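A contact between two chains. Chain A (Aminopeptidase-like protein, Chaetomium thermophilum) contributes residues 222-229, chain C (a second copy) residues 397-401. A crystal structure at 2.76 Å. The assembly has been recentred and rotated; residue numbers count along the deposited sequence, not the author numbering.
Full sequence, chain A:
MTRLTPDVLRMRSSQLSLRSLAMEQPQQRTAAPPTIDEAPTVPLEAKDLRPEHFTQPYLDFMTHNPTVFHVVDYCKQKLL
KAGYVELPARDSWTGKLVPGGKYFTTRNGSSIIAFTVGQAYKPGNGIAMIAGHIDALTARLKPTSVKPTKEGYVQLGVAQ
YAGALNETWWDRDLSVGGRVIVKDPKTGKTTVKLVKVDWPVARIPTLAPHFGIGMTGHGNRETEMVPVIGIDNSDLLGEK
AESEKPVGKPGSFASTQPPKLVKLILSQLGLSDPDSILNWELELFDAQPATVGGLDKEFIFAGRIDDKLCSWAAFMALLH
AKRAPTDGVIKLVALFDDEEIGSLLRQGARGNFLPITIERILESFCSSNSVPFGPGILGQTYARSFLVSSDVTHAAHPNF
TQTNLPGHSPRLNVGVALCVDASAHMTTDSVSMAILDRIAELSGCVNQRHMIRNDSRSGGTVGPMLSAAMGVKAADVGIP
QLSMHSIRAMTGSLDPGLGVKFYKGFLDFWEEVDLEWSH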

ATOM      1  N   GLU A 222     -14.913 -20.131 -16.507  1.00 61.53           N
ATOM      2  CA  GLU A 222     -15.331 -20.162 -17.911  1.00 62.69           C
ATOM      3  C   GLU A 222     -14.180 -20.289 -18.924  1.00 60.64           C
ATOM      4  O   GLU A 222     -14.392 -20.686 -20.069  1.00 56.92           O
ATOM      5  CB  GLU A 222     -16.162 -18.908 -18.213  1.00 55.36           C
ATOM      6  CG  GLU A 222     -16.656 -18.775 -19.652  1.00 53.25           C
ATOM      7  CD  GLU A 222     -17.800 -19.716 -19.979  1.00 66.76           C
ATOM      8  OE1 GLU A 222     -17.582 -20.685 -20.737  1.00 58.95           O
ATOM      9  OE2 GLU A 222     -18.924 -19.481 -19.487  1.00 69.40           O
ATOM     10  N   THR A 223     -12.958 -20.025 -18.485  1.00 57.31           N
ATOM     11  CA  THR A 223     -11.794 -20.056 -19.370  1.00 55.27           C
ATOM     12  C   THR A 223     -10.892 -21.215 -18.967  1.00 55.68           C
ATOM     13  O   THR A 223     -10.450 -21.994 -19.812  1.00 55.15           O
ATOM     14  CB  THR A 223     -11.016 -18.720 -19.375  1.00 57.21           C
ATOM     15  OG1 THR A 223     -11.788 -17.728 -20.064  1.00 55.35           O
ATOM     16  CG2 THR A 223      -9.675 -18.874 -20.085  1.00 57.44           C
ATOM     17  N   GLU A 224     -10.537 -21.251 -17.689  1.00 50.83           N
ATOM     18  CA  GLU A 224      -9.622 -22.253 -17.153  1.00 48.52           C
ATOM     19  C   GLU A 224     -10.190 -23.619 -16.744  1.00 46.91           C
ATOM     20  O   GLU A 224      -9.419 -24.568 -16.601  1.00 43.36           O
ATOM     21  CB  GLU A 224      -8.896 -21.644 -15.963  1.00 47.42           C
ATOM     22  CG  GLU A 224      -8.036 -20.478 -16.381  1.00 59.87           C
ATOM     23  CD  GLU A 224      -7.531 -19.670 -15.215  1.00 57.71           C
ATOM     24  OE1 GLU A 224      -6.653 -18.812 -15.432  1.00 55.49           O
ATOM     25  OE2 GLU A 224      -8.015 -19.884 -14.085  1.00 57.04           O
ATOM     26  N   MET A 225     -11.492 -23.742 -16.497  1.00 46.02           N
ATOM     27  CA  MET A 225     -12.012 -25.088 -16.316  1.00 39.27           C
ATOM     28  C   MET A 225     -13.028 -25.409 -17.390  1.00 39.75           C
ATOM     29  O   MET A 225     -14.234 -25.354 -17.161  1.00 44.14           O
ATOM     30  CB  MET A 225     -12.662 -25.209 -14.937  1.00 42.88           C
ATOM     31  CG  MET A 225     -11.855 -24.574 -13.819  1.00 46.15           C
ATOM     32  SD  MET A 225     -12.722 -24.564 -12.240  1.00 41.62           S
ATOM     33  CE  MET A 225     -12.465 -26.248 -11.693  1.00 36.96           C
ATOM     34  N   VAL A 226     -12.530 -25.907 -18.509  1.00 40.97           N
ATOM     35  CA  VAL A 226     -13.374 -26.338 -19.602  1.00 38.20           C
ATOM     36  C   VAL A 226     -13.028 -27.786 -19.778  1.00 36.12           C
ATOM     37  O   VAL A 226     -11.892 -28.103 -20.121  1.00 37.17           O
ATOM     38  CB  VAL A 226     -13.129 -25.550 -20.899  1.00 35.82           C
ATOM     39  CG1 VAL A 226     -14.031 -26.067 -22.009  1.00 33.26           C
ATOM     40  CG2 VAL A 226     -13.360 -24.067 -20.672  1.00 35.15           C
ATOM     41  N   PRO A 227     -13.988 -28.675 -19.517  1.00 33.16           N
ATOM     42  CA  PRO A 227     -13.674 -30.102 -19.565  1.00 31.12           C
ATOM     43  C   PRO A 227     -13.114 -30.532 -20.915  1.00 29.71           C
ATOM     44  O   PRO A 227     -13.373 -29.902 -21.943  1.00 31.45           O
ATOM     45  CB  PRO A 227     -15.024 -30.766 -19.293  1.00 30.93           C
ATOM     46  CG  PRO A 227     -15.794 -29.744 -18.528  1.00 33.11           C
ATOM     47  CD  PRO A 227     -15.376 -28.423 -19.095  1.00 38.98           C
ATOM     48  N   VAL A 228     -12.325 -31.597 -20.883  1.00 32.69           N
ATOM     49  CA  VAL A 228     -11.721 -32.173 -22.073  1.00 32.27           C
ATOM     50  C   VAL A 228     -12.322 -33.561 -22.303  1.00 31.37           C
ATOM     51  O   VAL A 228     -12.266 -34.420 -21.423  1.00 31.62           O
ATOM     52  CB  VAL A 228     -10.188 -32.241 -21.925  1.00 30.30           C
ATOM     53  CG1 VAL A 228      -9.615 -33.323 -22.788  1.00 31.98           C
ATOM     54  CG2 VAL A 228      -9.562 -30.893 -22.264  1.00 31.56           C
ATOM     55  N   ILE A 229     -13.000 -33.736 -23.435  1.00 32.03           N
ATOM     56  CA  ILE A 229     -13.685 -34.997 -23.730  1.00 37.06           C
ATOM     57  C   ILE A 229     -13.058 -35.934 -24.776  1.00 35.90           C
ATOM     58  O   ILE A 229     -13.566 -37.036 -24.992  1.00 33.99           O
ATOM     59  CB  ILE A 229     -15.131 -34.707 -24.153  1.00 33.34           C
ATOM     60  CG1 ILE A 229     -15.164 -33.977 -25.494  1.00 33.87           C
ATOM     61  CG2 ILE A 229     -15.826 -33.885 -23.079  1.00 31.05           C
ATOM     62  CD1 ILE A 229     -16.551 -33.541 -25.913  1.00 29.84           C
TER
ATOM     63  N   HIS C 397      -1.596 -27.416 -23.426  1.00 35.24           N
ATOM     64  CA  HIS C 397      -2.740 -27.322 -22.532  1.00 39.43           C
ATOM     65  C   HIS C 397      -3.810 -26.457 -23.177  1.00 40.22           C
ATOM     66  O   HIS C 397      -3.558 -25.301 -23.512  1.00 40.44           O
ATOM     67  CB  HIS C 397      -2.342 -26.753 -21.173  1.00 37.36           C
ATOM     68  CG  HIS C 397      -3.328 -27.057 -20.089  1.00 41.00           C
ATOM     69  ND1 HIS C 397      -4.625 -26.591 -20.111  1.00 42.22           N
ATOM     70  CD2 HIS C 397      -3.213 -27.794 -18.960  1.00 37.03           C
ATOM     71  CE1 HIS C 397      -5.265 -27.023 -19.039  1.00 40.16           C
ATOM     72  NE2 HIS C 397      -4.430 -27.754 -18.323  1.00 40.25           N
ATOM     73  N   PRO C 398      -5.011 -27.017 -23.361  1.00 41.51           N
ATOM     74  CA  PRO C 398      -6.044 -26.292 -24.107  1.00 41.91           C
ATOM     75  C   PRO C 398      -6.615 -25.093 -23.352  1.00 40.28           C
ATOM     76  O   PRO C 398      -7.208 -24.219 -23.985  1.00 44.07           O
ATOM     77  CB  PRO C 398      -7.117 -27.360 -24.360  1.00 38.66           C
ATOM     78  CG  PRO C 398      -6.851 -28.458 -23.389  1.00 41.44           C
ATOM     79  CD  PRO C 398      -5.494 -28.286 -22.789  1.00 37.37           C
ATOM     80  N   ASN C 399      -6.510 -25.083 -22.027  1.00 42.95           N
ATOM     81  CA  ASN C 399      -7.003 -23.948 -21.252  1.00 39.93           C
ATOM     82  C   ASN C 399      -5.969 -22.973 -20.684  1.00 43.58           C
ATOM     83  O   ASN C 399      -6.348 -21.943 -20.124  1.00 50.70           O
ATOM     84  CB  ASN C 399      -7.870 -24.480 -20.121  1.00 43.03           C
ATOM     85  CG  ASN C 399      -9.013 -25.328 -20.634  1.00 45.09           C
ATOM     86  OD1 ASN C 399      -9.615 -25.020 -21.664  1.00 47.14           O
ATOM     87  ND2 ASN C 399      -9.304 -26.415 -19.933  1.00 38.25           N
ATOM     88  N   PHE C 400      -4.681 -23.287 -20.775  1.00 44.39           N
ATOM     89  CA  PHE C 400      -3.702 -22.240 -20.547  1.00 44.80           C
ATOM     90  C   PHE C 400      -2.843 -22.110 -21.793  1.00 45.52           C
ATOM     91  O   PHE C 400      -1.714 -22.600 -21.837  1.00 42.75           O
ATOM     92  CB  PHE C 400      -2.861 -22.582 -19.309  1.00 40.42           C
ATOM     93  CG  PHE C 400      -3.681 -22.757 -18.051  1.00 37.51           C
ATOM     94  CD1 PHE C 400      -3.952 -21.673 -17.233  1.00 40.24           C
ATOM     95  CD2 PHE C 400      -4.194 -23.998 -17.698  1.00 41.81           C
ATOM     96  CE1 PHE C 400      -4.708 -21.821 -16.082  1.00 39.03           C
ATOM     97  CE2 PHE C 400      -4.955 -24.152 -16.547  1.00 42.59           C
ATOM     98  CZ  PHE C 400      -5.210 -23.061 -15.739  1.00 39.86           C
ATOM     99  N   THR C 401      -3.301 -21.291 -22.728  1.00 49.68           N
ATOM    100  CA  THR C 401      -2.670 -21.229 -24.035  1.00 49.01           C
ATOM    101  C   THR C 401      -1.534 -20.238 -23.951  1.00 48.74           C
ATOM    102  O   THR C 401      -0.630 -20.231 -24.786  1.00 46.40           O
ATOM    103  CB  THR C 401      -3.663 -20.825 -25.136  1.00 43.46           C
ATOM    104  OG1 THR C 401      -4.346 -19.630 -24.745  1.00 47.97           O
ATOM    105  CG2 THR C 401      -4.684 -21.932 -25.361  1.00 52.39           C
TER
HETATM  106  O   HOH W   1      -8.311 -27.054 -17.413  1.00 36.87           O

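Asn399(C) covers more surface than any other residue in this contact, and its amide makes the one direct hydrogen bond between the two stretches. Its CA-to-CB bond points toward chain A, and with chi1 in the m well the short side chain reaches the loop backbone. There ND2 of Asn399(C) donates a hydrogen bond to O of Val226(A), at 3.1 Å and with an N-H...O angle of 157°, a good, nearly straight geometry. The amide nitrogen has two hydrogens, and ND2 of Asn399(C) also donates to the O atom of a water, 2.8 Å away, which in turn donates to O of Glu224(A), again at 2.8 Å. One asparagine thus serves two backbone carbonyls, one directly and one through water; ND2 of Asn399(C) itself lies 3.8 Å from O of Glu224(A), a gap the water bridges. The other amide atom, OD1, is hydrogen-bonded elsewhere in the structure, so this polar group is well satisfied although buried. The backbone is held too: N of Asn399(C) donates to ND1 of His397(C) at 3.1 Å, a bond within chain C between the backbone at Asn399(C) and the side chain two residues earlier.

Glu224(A) is next in covered area. Its contribution to the neighbouring aromatic residue comes from its aliphatic part: CG of Glu224(A) lies 3.6 Å from CE1 of Phe400(C), approaching the ring obliquely. A glutamate suits this place because its methylene groups can pack against a hydrophobic ring while its carboxylate oxygens find hydrogen bonds outside the two stretches. The CA-to-CB bond of Phe400(C) points sideways, but the end of the side chain comes nearer to chain A.

A smaller apolar contact lies farther along chain A, where CG2 of Val228(A) meets CG of Pro398(C) at 3.8 Å. The CA-to-CB bonds of both residues point toward the other stretch, and their compact hydrocarbon side chains pack together.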